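Esterase YbfF (Escherichia coli, PDB 3BF7) probably hydrolyses ester or thioester bonds as an alpha/beta hydrolase with a helical cap. Local coordinates at residues Asn4-Thr9 / Ser28-Gly33; Val20-Leu25 / Val48-His53; Met62-Met67 / Gly92-Ala97; Ile86-Gly91 / Gly233-Ala238. The protein carries 1 engineered substitution. All blocks are in the same frame, centred on the assembly; numbering follows the deposited sequence.

Contact 1: residues Asn4-Thr9 / Ser28-Gly33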
loop_
_atom_site.group_PDB
_atom_site.type_symbol
_atom_site.label_atom_id
_atom_site.label_comp_id
_atom_site.label_asym_id
_atom_site.label_seq_id
_atom_site.Cartn_x
_atom_site.Cartn_y
_atom_site.Cartn_z
ATOM N N ASN A 4 -11.557 3.931 -7.060
ATOM C CA ASN A 4 -11.407 5.353 -7.303
ATOM C C ASN A 4 -9.923 5.512 -7.623
ATOM O O ASN A 4 -9.068 4.931 -6.944
ATOM C CB ASN A 4 -11.750 6.159 -6.050
ATOM C CG ASN A 4 -11.444 7.636 -6.210
ATOM O OD1 ASN A 4 -10.803 8.249 -5.354
ATOM N ND2 ASN A 4 -11.904 8.214 -7.308
ATOM N N ILE A 5 -9.617 6.276 -8.664
ATOM C CA ILE A 5 -8.229 6.482 -9.044
ATOM C C ILE A 5 -7.952 7.904 -9.482
ATOM O O ILE A 5 -8.866 8.669 -9.794
ATOM C CB ILE A 5 -7.795 5.551 -10.214
ATOM C CG1 ILE A 5 -8.401 6.034 -11.537
ATOM C CG2 ILE A 5 -8.205 4.121 -9.927
ATOM C CD1 ILE A 5 -9.908 5.978 -11.599
ATOM N N ARG A 6 -6.669 8.239 -9.485
ATOM C CA ARG A 6 -6.176 9.531 -9.933
ATOM C C ARG A 6 -5.123 9.124 -10.957
ATOM O O ARG A 6 -4.123 8.495 -10.602
ATOM C CB ARG A 6 -5.517 10.287 -8.781
ATOM C CG ARG A 6 -5.044 11.684 -9.142
ATOM C CD ARG A 6 -6.219 12.610 -9.405
ATOM N NE ARG A 6 -7.108 12.697 -8.249
ATOM C CZ ARG A 6 -6.727 13.096 -7.040
ATOM N NH1 ARG A 6 -5.468 13.449 -6.819
ATOM N NH2 ARG A 6 -7.606 13.142 -6.048
ATOM N N ALA A 7 -5.362 9.455 -12.222
ATOM C CA ALA A 7 -4.438 9.101 -13.291
ATOM C C ALA A 7 -3.739 10.328 -13.860
ATOM O O ALA A 7 -4.328 11.404 -13.958
ATOM C CB ALA A 7 -5.185 8.370 -14.400
ATOM N N GLN A 8 -2.475 10.160 -14.231
ATOM C CA GLN A 8 -1.703 11.251 -14.802
ATOM C C GLN A 8 -0.817 10.708 -15.915
ATOM O O GLN A 8 -0.134 9.694 -15.750
ATOM C CB GLN A 8 -0.858 11.921 -13.717
ATOM C CG GLN A 8 -0.299 13.277 -14.109
ATOM C CD GLN A 8 0.253 14.037 -12.919
ATOM O OE1 GLN A 8 1.173 13.576 -12.245
ATOM N NE2 GLN A 8 -0.315 15.208 -12.650
ATOM N N THR A 9 -0.847 11.383 -17.058
ATOM C CA THR A 9 -0.065 10.974 -18.217
ATOM C C THR A 9 1.410 11.329 -18.061
ATOM O O THR A 9 1.755 12.372 -17.510
ATOM C CB THR A 9 -0.611 11.635 -19.495
ATOM O OG1 THR A 9 -1.987 11.270 -19.662
ATOM C CG2 THR A 9 0.180 11.183 -20.714
ATOM N N SER A 28 -4.604 6.258 1.704
ATOM C CA SER A 28 -5.421 6.732 0.591
ATOM C C SER A 28 -4.486 6.939 -0.595
ATOM O O SER A 28 -3.262 6.870 -0.442
ATOM C CB SER A 28 -6.106 8.048 0.952
ATOM O OG SER A 28 -5.138 9.054 1.186
ATOM N N LEU A 29 -5.054 7.222 -1.762
ATOM C CA LEU A 29 -4.246 7.372 -2.968
ATOM C C LEU A 29 -3.171 8.447 -2.923
ATOM O O LEU A 29 -2.240 8.419 -3.724
ATOM C CB LEU A 29 -5.149 7.560 -4.194
ATOM C CG LEU A 29 -6.020 8.809 -4.343
ATOM C CD1 LEU A 29 -5.170 10.002 -4.753
ATOM C CD2 LEU A 29 -7.084 8.543 -5.396
ATOM N N ASP A 30 -3.285 9.389 -1.997
ATOM C CA ASP A 30 -2.270 10.423 -1.882
ATOM C C ASP A 30 -0.999 9.921 -1.187
ATOM O O ASP A 30 0.066 10.518 -1.345
ATOM C CB ASP A 30 -2.823 11.622 -1.105
ATOM C CG ASP A 30 -3.529 12.625 -1.998
ATOM O OD1 ASP A 30 -3.765 12.314 -3.184
ATOM O OD2 ASP A 30 -3.852 13.729 -1.508
ATOM N N ASN A 31 -1.087 8.814 -0.451
ATOM C CA ASN A 31 0.078 8.349 0.297
ATOM C C ASN A 31 1.343 8.002 -0.477
ATOM O O ASN A 31 2.441 8.189 0.044
ATOM C CB ASN A 31 -0.284 7.185 1.217
ATOM C CG ASN A 31 0.735 7.004 2.331
ATOM O OD1 ASN A 31 0.942 7.902 3.152
ATOM N ND2 ASN A 31 1.386 5.854 2.357
ATOM N N LEU A 32 1.217 7.484 -1.694
ATOM C CA LEU A 32 2.408 7.178 -2.483
ATOM C C LEU A 32 2.630 8.265 -3.529
ATOM O O LEU A 32 3.358 8.068 -4.503
ATOM C CB LEU A 32 2.288 5.804 -3.152
ATOM C CG LEU A 32 2.571 4.589 -2.257
ATOM C CD1 LEU A 32 1.602 4.547 -1.088
ATOM C CD2 LEU A 32 2.463 3.317 -3.085
ATOM N N GLY A 33 2.002 9.417 -3.309
ATOM C CA GLY A 33 2.143 10.532 -4.228
ATOM C C GLY A 33 3.588 10.964 -4.399
ATOM O O GLY A 33 3.986 11.394 -5.482
#
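At the edge of the central mixed sheet of the alpha/beta-hydrolase fold, the outermost strand 5-8 meets the loop that leads from strand 19-22 into helix 33-39. The strand runs antiparallel to 45-48, and the loop, folded by two overlapping type I turns (Ser28 to Asn31 and Asp30 to Gly33), sets Leu29 against it. Leu29 carries the contact. Its CG sits in the crowded position between the backbone N and the carbonyl carbon, and both methyls lie by Arg6 CB, CD2 leaning to Asn4 and CD1 to the guanidinium. Leu29 CD2 reaches the end of the Asn4 side chain and is 4.1 Å from Arg6 CB. Leu29 CD1, equally far from Arg6 CB, also lies over one face of the guanidinium, displaced toward its rim, 4.0 Å from Arg6 NH1. Arg6 can bend back over the leucine in this way because CG leaves anti to the backbone N while chi2 and chi3 (69° and 58°) both fold the chain. The backbone of Leu29 is held from the neighbouring strand and loop, its N bonding to Asp49 OD1 and its O accepting from Gln47 NE2. Charge adds little that is directional: the carboxylate of Asp30 stands steeply to the guanidinium, their planes 77° apart, and although the opposite charges probably attract, Arg6 NH1 and Asp30 OD1 remain 4.2 Å apart, beyond a salt bridge.

Contact 2: residues Val20-Leu25 / Val48-His53. Engineered in segment 48-53: Val50 (natural residue Met).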
loop_
_atom_site.group_PDB
_atom_site.type_symbol
_atom_site.label_atom_id
_atom_site.label_comp_id
_atom_site.label_asym_id
_atom_site.label_seq_id
_atom_site.Cartn_x
_atom_site.Cartn_y
_atom_site.Cartn_z
ATOM N N VAL A 20 1.003 1.469 -11.412
ATOM C CA VAL A 20 -0.135 1.567 -10.506
ATOM C C VAL A 20 0.434 1.542 -9.089
ATOM O O VAL A 20 1.186 0.633 -8.738
ATOM C CB VAL A 20 -1.105 0.375 -10.690
ATOM C CG1 VAL A 20 -2.242 0.463 -9.679
ATOM C CG2 VAL A 20 -1.654 0.367 -12.110
ATOM N N LEU A 21 0.078 2.548 -8.293
ATOM C CA LEU A 21 0.546 2.677 -6.914
ATOM C C LEU A 21 -0.594 2.330 -5.964
ATOM O O LEU A 21 -1.700 2.866 -6.092
ATOM C CB LEU A 21 1.024 4.110 -6.665
ATOM C CG LEU A 21 2.171 4.587 -7.555
ATOM C CD1 LEU A 21 2.288 6.098 -7.473
ATOM C CD2 LEU A 21 3.467 3.918 -7.138
ATOM N N VAL A 22 -0.308 1.453 -5.004
ATOM C CA VAL A 22 -1.310 0.979 -4.051
ATOM C C VAL A 22 -0.870 1.184 -2.598
ATOM O O VAL A 22 0.102 0.583 -2.140
ATOM C CB VAL A 22 -1.601 -0.527 -4.287
ATOM C CG1 VAL A 22 -2.845 -0.946 -3.523
ATOM C CG2 VAL A 22 -1.755 -0.803 -5.778
ATOM N N HIS A 23 -1.607 2.028 -1.882
ATOM C CA HIS A 23 -1.319 2.357 -0.486
ATOM C C HIS A 23 -1.646 1.245 0.515
ATOM O O HIS A 23 -2.223 0.215 0.159
ATOM C CB HIS A 23 -2.096 3.618 -0.104
ATOM C CG HIS A 23 -3.577 3.410 -0.054
ATOM N ND1 HIS A 23 -4.202 2.786 1.003
ATOM C CD2 HIS A 23 -4.550 3.682 -0.957
ATOM C CE1 HIS A 23 -5.495 2.681 0.748
ATOM N NE2 HIS A 23 -5.732 3.216 -0.436
ATOM N N GLY A 24 -1.296 1.489 1.778
ATOM C CA GLY A 24 -1.524 0.523 2.840
ATOM C C GLY A 24 -2.721 0.815 3.728
ATOM O O GLY A 24 -3.487 1.750 3.477
ATOM N N LEU A 25 -2.879 0.011 4.776
ATOM C CA LEU A 25 -3.997 0.157 5.699
ATOM C C LEU A 25 -4.118 1.569 6.268
ATOM O O LEU A 25 -3.130 2.170 6.702
ATOM C CB LEU A 25 -3.870 -0.856 6.843
ATOM C CG LEU A 25 -5.031 -0.893 7.845
ATOM C CD1 LEU A 25 -6.328 -1.309 7.156
ATOM C CD2 LEU A 25 -4.690 -1.862 8.964
ATOM N N VAL A 48 -4.423 4.505 -6.825
ATOM C CA VAL A 48 -5.735 4.001 -6.443
ATOM C C VAL A 48 -6.053 4.106 -4.964
ATOM O O VAL A 48 -5.159 4.159 -4.114
ATOM C CB VAL A 48 -5.898 2.494 -6.809
ATOM C CG1 VAL A 48 -5.433 2.242 -8.224
ATOM C CG2 VAL A 48 -5.123 1.615 -5.821
ATOM N N ASP A 49 -7.349 4.156 -4.674
ATOM C CA ASP A 49 -7.820 4.104 -3.299
ATOM C C ASP A 49 -8.241 2.637 -3.188
ATOM O O ASP A 49 -9.035 2.147 -3.997
ATOM C CB ASP A 49 -9.065 4.969 -3.065
ATOM C CG ASP A 49 -8.739 6.390 -2.636
ATOM O OD1 ASP A 49 -7.692 6.613 -1.986
ATOM O OD2 ASP A 49 -9.565 7.284 -2.931
ATOM N N VAL A 50 -7.684 1.923 -2.221
ATOM C CA VAL A 50 -8.060 0.531 -2.017
ATOM C C VAL A 50 -9.517 0.518 -1.536
ATOM O O VAL A 50 -9.996 1.509 -0.982
ATOM C CB VAL A 50 -7.139 -0.118 -0.955
ATOM C CG1 VAL A 50 -7.630 -1.517 -0.592
ATOM C CG2 VAL A 50 -5.713 -0.175 -1.489
ATOM N N ARG A 51 -10.230 -0.581 -1.762
ATOM C CA ARG A 51 -11.610 -0.656 -1.300
ATOM C C ARG A 51 -11.636 -0.319 0.188
ATOM O O ARG A 51 -10.690 -0.614 0.924
ATOM C CB ARG A 51 -12.204 -2.054 -1.536
ATOM C CG ARG A 51 -11.480 -3.195 -0.834
ATOM C CD ARG A 51 -12.328 -4.465 -0.821
ATOM N NE ARG A 51 -12.696 -4.887 -2.168
ATOM C CZ ARG A 51 -13.676 -5.741 -2.450
ATOM N NH1 ARG A 51 -14.402 -6.280 -1.478
ATOM N NH2 ARG A 51 -13.940 -6.047 -3.714
ATOM N N ASN A 52 -12.715 0.329 0.615
ATOM C CA ASN A 52 -12.902 0.721 2.004
ATOM C C ASN A 52 -11.952 1.812 2.487
ATOM O O ASN A 52 -11.844 2.056 3.693
ATOM C CB ASN A 52 -12.815 -0.507 2.915
ATOM C CG ASN A 52 -13.962 -1.472 2.688
ATOM O OD1 ASN A 52 -13.754 -2.673 2.497
ATOM N ND2 ASN A 52 -15.183 -0.950 2.704
ATOM N N HIS A 53 -11.274 2.464 1.546
ATOM C CA HIS A 53 -10.362 3.567 1.850
ATOM C C HIS A 53 -10.649 4.737 0.913
ATOM O O HIS A 53 -11.232 4.558 -0.161
ATOM C CB HIS A 53 -8.895 3.147 1.672
ATOM C CG HIS A 53 -8.451 2.078 2.621
ATOM N ND1 HIS A 53 -7.620 2.315 3.697
ATOM C CD2 HIS A 53 -8.753 0.761 2.665
ATOM C CE1 HIS A 53 -7.429 1.187 4.361
ATOM N NE2 HIS A 53 -8.105 0.230 3.753
HETATM O O HOH W 1 -2.508 4.109 -3.759
#
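The imidazole of His23 has the CG2 methyl of the engineered Val50 over one face, 3.8 Å from the ring centroid in a CH-pi contact displaced toward the rim. Round its edge lie Val48 O, Asp49 CA and CG of His53, whose own ring is set obliquely, its plane at 57° to that of His23; Leu25 CD1 reaches the edge of the His53 ring. His23 ND1 donates to Gly24 O (2.8 Å), in the ring plane and on a carbonyl lone pair, so His23 NE2 accepts from Val50 N at 2.9 Å, nearly straight at 177° but tilted 33° from the ring plane. This pattern would favour a neutral imidazole. The histidine thus ties together the loops that follow two neighbouring parallel strands, 19-22 and 45-48, at the C-terminal edge of the alpha/beta-hydrolase sheet. There the strands part: Val48 N still bonds to Leu21 O (3.3 Å), and a water then bridges the two segments, donating to Leu21 O and Val48 O and accepting from His23 N. Beneath helices 64-78 and 90-101, Val22 CG1 packs against Val50 CG2 at 3.6 Å. Val20 CG1 meets Val48 CG1 at 3.9 Å.

Contact 3: residues Met62-Met67 / Gly92-Ala97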
loop_
_atom_site.group_PDB
_atom_site.type_symbol
_atom_site.label_atom_id
_atom_site.label_comp_id
_atom_site.label_asym_id
_atom_site.label_seq_id
_atom_site.Cartn_x
_atom_site.Cartn_y
_atom_site.Cartn_z
ATOM N N MET A 62 -13.069 -8.040 2.868
ATOM C CA MET A 62 -11.733 -7.482 2.789
ATOM C C MET A 62 -10.687 -8.598 2.864
ATOM O O MET A 62 -10.249 -8.974 3.951
ATOM C CB MET A 62 -11.536 -6.485 3.936
ATOM C CG MET A 62 -10.398 -5.513 3.733
ATOM S SD MET A 62 -10.706 -4.360 2.385
ATOM C CE MET A 62 -9.286 -3.272 2.593
ATOM N N ASN A 63 -10.320 -9.146 1.709
ATOM C CA ASN A 63 -9.302 -10.189 1.631
ATOM C C ASN A 63 -8.449 -9.890 0.404
ATOM O O ASN A 63 -8.832 -9.081 -0.444
ATOM C CB ASN A 63 -9.924 -11.596 1.569
ATOM C CG ASN A 63 -10.813 -11.805 0.362
ATOM O OD1 ASN A 63 -10.354 -11.798 -0.779
ATOM N ND2 ASN A 63 -12.099 -12.010 0.613
ATOM N N TYR A 64 -7.292 -10.530 0.299
ATOM C CA TYR A 64 -6.415 -10.220 -0.811
ATOM C C TYR A 64 -6.865 -10.641 -2.204
ATOM O O TYR A 64 -6.599 -9.929 -3.170
ATOM C CB TYR A 64 -4.993 -10.657 -0.452
ATOM C CG TYR A 64 -4.460 -9.741 0.633
ATOM C CD1 TYR A 64 -4.290 -8.377 0.383
ATOM C CD2 TYR A 64 -4.243 -10.202 1.933
ATOM C CE1 TYR A 64 -3.931 -7.496 1.391
ATOM C CE2 TYR A 64 -3.883 -9.323 2.954
ATOM C CZ TYR A 64 -3.730 -7.971 2.673
ATOM O OH TYR A 64 -3.386 -7.082 3.666
ATOM N N PRO A 65 -7.545 -11.791 -2.341
ATOM C CA PRO A 65 -7.969 -12.119 -3.706
ATOM C C PRO A 65 -8.938 -11.032 -4.193
ATOM O O PRO A 65 -8.923 -10.644 -5.358
ATOM C CB PRO A 65 -8.646 -13.475 -3.536
ATOM C CG PRO A 65 -7.805 -14.111 -2.472
ATOM C CD PRO A 65 -7.633 -12.978 -1.468
ATOM N N ALA A 66 -9.770 -10.536 -3.280
ATOM C CA ALA A 66 -10.740 -9.494 -3.606
ATOM C C ALA A 66 -10.036 -8.198 -4.004
ATOM O O ALA A 66 -10.410 -7.555 -4.987
ATOM C CB ALA A 66 -11.664 -9.245 -2.418
ATOM N N MET A 67 -9.015 -7.816 -3.241
ATOM C CA MET A 67 -8.268 -6.601 -3.539
ATOM C C MET A 67 -7.504 -6.756 -4.854
ATOM O O MET A 67 -7.351 -5.794 -5.603
ATOM C CB MET A 67 -7.319 -6.264 -2.386
ATOM C CG MET A 67 -8.045 -5.712 -1.163
ATOM S SD MET A 67 -6.956 -5.171 0.176
ATOM C CE MET A 67 -7.230 -6.463 1.379
ATOM N N GLY A 92 0.910 -3.712 -0.826
ATOM C CA GLY A 92 1.920 -4.617 -1.342
ATOM C C GLY A 92 1.373 -6.034 -1.339
ATOM O O GLY A 92 1.649 -6.812 -2.250
ATOM N N LYS A 93 0.605 -6.384 -0.308
ATOM C CA LYS A 93 0.005 -7.712 -0.261
ATOM C C LYS A 93 -1.026 -7.863 -1.388
ATOM O O LYS A 93 -1.127 -8.926 -1.997
ATOM C CB LYS A 93 -0.630 -7.974 1.110
ATOM C CG LYS A 93 0.344 -8.586 2.115
ATOM C CD LYS A 93 -0.293 -8.777 3.483
ATOM C CE LYS A 93 0.596 -9.603 4.405
ATOM N NZ LYS A 93 -0.013 -9.749 5.759
ATOM N N ALA A 94 -1.770 -6.802 -1.692
ATOM C CA ALA A 94 -2.748 -6.870 -2.776
ATOM C C ALA A 94 -2.034 -7.103 -4.111
ATOM O O ALA A 94 -2.478 -7.905 -4.936
ATOM C CB ALA A 94 -3.561 -5.580 -2.833
ATOM N N VAL A 95 -0.924 -6.403 -4.316
ATOM C CA VAL A 95 -0.150 -6.537 -5.541
ATOM C C VAL A 95 0.483 -7.925 -5.636
ATOM O O VAL A 95 0.524 -8.521 -6.714
ATOM C CB VAL A 95 0.936 -5.442 -5.610
ATOM C CG1 VAL A 95 1.951 -5.758 -6.702
ATOM C CG2 VAL A 95 0.273 -4.090 -5.857
ATOM N N MET A 96 0.981 -8.443 -4.517
ATOM C CA MET A 96 1.560 -9.779 -4.544
ATOM C C MET A 96 0.467 -10.803 -4.854
ATOM O O MET A 96 0.698 -11.756 -5.597
ATOM C CB MET A 96 2.243 -10.113 -3.216
ATOM C CG MET A 96 3.534 -9.334 -2.996
ATOM S SD MET A 96 4.455 -9.820 -1.521
ATOM C CE MET A 96 3.402 -9.161 -0.223
ATOM N N ALA A 97 -0.724 -10.608 -4.294
ATOM C CA ALA A 97 -1.830 -11.525 -4.548
ATOM C C ALA A 97 -2.232 -11.483 -6.022
ATOM O O ALA A 97 -2.705 -12.482 -6.570
ATOM C CB ALA A 97 -3.020 -11.169 -3.666
#
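Tyr64, in the first turn of helix 64-78, lies along the flank of helix 90-101 and meets it from CB to hydroxyl. Tyr64 CB touches the methyl of Ala97, the two CB atoms 3.8 Å apart. CG is anti to the carbonyl carbon (chi1 -70°), which carries the ring back along the second helix toward its N-terminal end. Tyr64 CD1 passes the backbone there, 3.6 Å from Ala94 N, and Tyr64 CE1 comes closest of all, 3.3 Å from Lys93 CB. Lys93 CB lies over one face of the Tyr64 ring, 3.6 Å from the centroid and 23° off the normal, a CH-pi contact displaced toward the rim. Farther out, CZ and OH run beside the extended lysine chain, with Tyr64 OH 3.5 Å from Lys93 CD. Both polar tips then find partners in the chain beyond: OH bonds to Ile185 O, while Lys93 NZ bonds to Gly187 O and Val117 O. An alanine here in place of the tyrosine would remove the ring and the hydroxyl with its bond to Ile185 O, and would probably leave Lys93 less firmly seated. One turn later, Met67 CB meets Ala94 CB at 3.8 Å. The small side chains of Ala94 and Ala97 allow the close approach, with the CA atoms of Tyr64 and Ala94 5.3 Å apart. Asn63 caps the start of the first helix, its OD1 accepting from Ala66 N. The contact packs the start of helix 64-78 against helix 90-101 on one side of the alpha/beta-hydrolase sheet, the latter being the helix that follows the apparent nucleophile elbow.

Contact 4: residues Ile86-Gly91 / Gly233-Ala238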
loop_
_atom_site.group_PDB
_atom_site.type_symbol
_atom_site.label_atom_id
_atom_site.label_comp_id
_atom_site.label_asym_id
_atom_site.label_seq_id
_atom_site.Cartn_x
_atom_site.Cartn_y
_atom_site.Cartn_z
ATOM N N ILE A 86 3.311 -1.059 -7.679
ATOM C CA ILE A 86 4.105 -0.697 -6.509
ATOM C C ILE A 86 3.121 -0.570 -5.349
ATOM O O ILE A 86 2.213 0.260 -5.388
ATOM C CB ILE A 86 4.824 0.658 -6.709
ATOM C CG1 ILE A 86 5.769 0.571 -7.912
ATOM C CG2 ILE A 86 5.589 1.037 -5.447
ATOM C CD1 ILE A 86 6.501 1.867 -8.229
ATOM N N GLY A 87 3.289 -1.396 -4.323
ATOM C CA GLY A 87 2.375 -1.338 -3.200
ATOM C C GLY A 87 3.064 -1.309 -1.856
ATOM O O GLY A 87 4.091 -1.969 -1.647
ATOM N N HIS A 88 2.501 -0.526 -0.943
ATOM C CA HIS A 88 3.025 -0.421 0.409
ATOM C C HIS A 88 2.170 -1.232 1.380
ATOM O O HIS A 88 0.945 -1.078 1.418
ATOM C CB HIS A 88 3.030 1.033 0.885
ATOM C CG HIS A 88 3.423 1.187 2.322
ATOM N ND1 HIS A 88 2.591 1.745 3.269
ATOM C CD2 HIS A 88 4.557 0.836 2.975
ATOM C CE1 HIS A 88 3.197 1.728 4.445
ATOM N NE2 HIS A 88 4.390 1.182 4.293
ATOM N N SER A 89 2.824 -2.098 2.150
ATOM C CA SER A 89 2.162 -2.896 3.176
ATOM C C SER A 89 0.913 -3.611 2.646
ATOM O O SER A 89 1.037 -4.446 1.759
ATOM C CB SER A 89 1.828 -1.984 4.363
ATOM O OG SER A 89 1.880 -2.694 5.586
ATOM N N MET A 90 -0.272 -3.310 3.178
ATOM C CA MET A 90 -1.496 -3.958 2.691
ATOM C C MET A 90 -1.575 -3.882 1.160
ATOM O O MET A 90 -1.972 -4.842 0.500
ATOM C CB MET A 90 -2.731 -3.289 3.307
ATOM C CG MET A 90 -4.066 -3.794 2.773
ATOM S SD MET A 90 -5.452 -2.802 3.369
ATOM C CE MET A 90 -5.252 -1.327 2.344
ATOM N N GLY A 91 -1.197 -2.730 0.610
ATOM C CA GLY A 91 -1.209 -2.546 -0.833
ATOM C C GLY A 91 -0.208 -3.467 -1.506
ATOM O O GLY A 91 -0.430 -3.932 -2.623
ATOM N N GLY A 233 11.559 3.493 9.062
ATOM C CA GLY A 233 10.498 2.712 9.665
ATOM C C GLY A 233 9.578 2.127 8.606
ATOM O O GLY A 233 9.940 2.032 7.432
ATOM N N HIS A 234 8.371 1.764 9.023
ATOM C CA HIS A 234 7.392 1.143 8.137
ATOM C C HIS A 234 6.953 1.965 6.926
ATOM O O HIS A 234 6.758 1.409 5.848
ATOM C CB HIS A 234 6.176 0.716 8.959
ATOM C CG HIS A 234 5.139 -0.018 8.172
ATOM N ND1 HIS A 234 5.423 -1.133 7.411
ATOM C CD2 HIS A 234 3.805 0.186 8.055
ATOM C CE1 HIS A 234 4.310 -1.584 6.862
ATOM N NE2 HIS A 234 3.314 -0.802 7.237
ATOM N N TRP A 235 6.767 3.271 7.089
ATOM C CA TRP A 235 6.378 4.106 5.953
ATOM C C TRP A 235 7.673 4.625 5.327
ATOM O O TRP A 235 7.979 5.821 5.354
ATOM C CB TRP A 235 5.470 5.252 6.421
ATOM C CG TRP A 235 4.058 4.801 6.742
ATOM C CD1 TRP A 235 2.975 4.823 5.906
ATOM C CD2 TRP A 235 3.599 4.234 7.975
ATOM N NE1 TRP A 235 1.871 4.306 6.544
ATOM C CE2 TRP A 235 2.226 3.938 7.814
ATOM C CE3 TRP A 235 4.214 3.949 9.200
ATOM C CZ2 TRP A 235 1.458 3.368 8.837
ATOM C CZ3 TRP A 235 3.448 3.383 10.218
ATOM C CH2 TRP A 235 2.083 3.100 10.027
ATOM N N VAL A 236 8.436 3.687 4.768
ATOM C CA VAL A 236 9.737 3.975 4.165
ATOM C C VAL A 236 9.732 5.124 3.166
ATOM O O VAL A 236 10.622 5.973 3.184
ATOM C CB VAL A 236 10.306 2.724 3.449
ATOM C CG1 VAL A 236 11.792 2.918 3.172
ATOM C CG2 VAL A 236 10.073 1.480 4.291
ATOM N N HIS A 237 8.732 5.140 2.294
ATOM C CA HIS A 237 8.619 6.177 1.273
ATOM C C HIS A 237 8.376 7.560 1.861
ATOM O O HIS A 237 8.714 8.571 1.246
ATOM C CB HIS A 237 7.488 5.834 0.307
ATOM C CG HIS A 237 6.190 5.548 0.989
ATOM N ND1 HIS A 237 5.999 4.436 1.779
ATOM C CD2 HIS A 237 5.032 6.247 1.032
ATOM C CE1 HIS A 237 4.779 4.465 2.284
ATOM N NE2 HIS A 237 4.172 5.552 1.846
ATOM N N ALA A 238 7.782 7.609 3.048
ATOM C CA ALA A 238 7.509 8.882 3.698
ATOM C C ALA A 238 8.765 9.448 4.355
ATOM O O ALA A 238 8.946 10.665 4.422
ATOM C CB ALA A 238 6.413 8.709 4.740
#
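The ring of His88 stands among three aromatic side chains, each turned differently against it. CG is anti to the backbone N, which directs the imidazole from the end of strand 83-88 toward residues 234-237. The edge of His237 points at one face of His88 in an edge-to-face pair, with His237 CE1 3.5 Å from His88 CG; Ser89 CB lies over the opposite face. His234 and Trp235 are both oblique to His88, their planes at 43° and 48°, and His88 CE1 comes over the face of the indole, 3.4 Å from Trp235 CD1. At its tip His88 NE2 donates to His234 O (2.8 Å), meeting the oxygen from above the carbonyl plane, while the same NE2 sits over the centre of the His234 ring. One residue thus holds the backbone of His234 and covers a face of its imidazole. An alanine in place of this histidine would remove the ring and its N-H, and would probably leave the position of His234 less well defined. Beyond it, His234 NE2 makes a weak bond to Ser89 OG at 2.9 Å, bent to 116°, and His234 ND1 bonds to Asp113 OD1. Ser89 lies in a strained turn between strand and helix, with Gly87 and Gly91 two residues to either side in sequence. These features match the GxSxG nucleophile elbow and Ser-His-Asp triad of alpha/beta hydrolases, with His88 as a probable second-shell support.

Overall arrangement
Contact 1 is the surface contact, at the sheet's outer strand; contacts 2, 3 and 4 are buried. Contacts 1, 2 and 4 all reach the central sheet, and strands 19-22 and 83-88 of contacts 2 and 4 are neighbours in it, joined by backbone bonds of Val22 to Ile86 and His88. Asp49 links contact 1 to contact 2, bonding to Leu29 N and Asn4 O. Contacts 3 and 4 share helix 90-101, and Met90 packs against residues of contacts 2 and 3. The chemistry follows place: aliphatic and loosely charged at the rim, apolar between helices, and histidine-rich with directed hydrogen bonds where loops leave the strands near the probable active site.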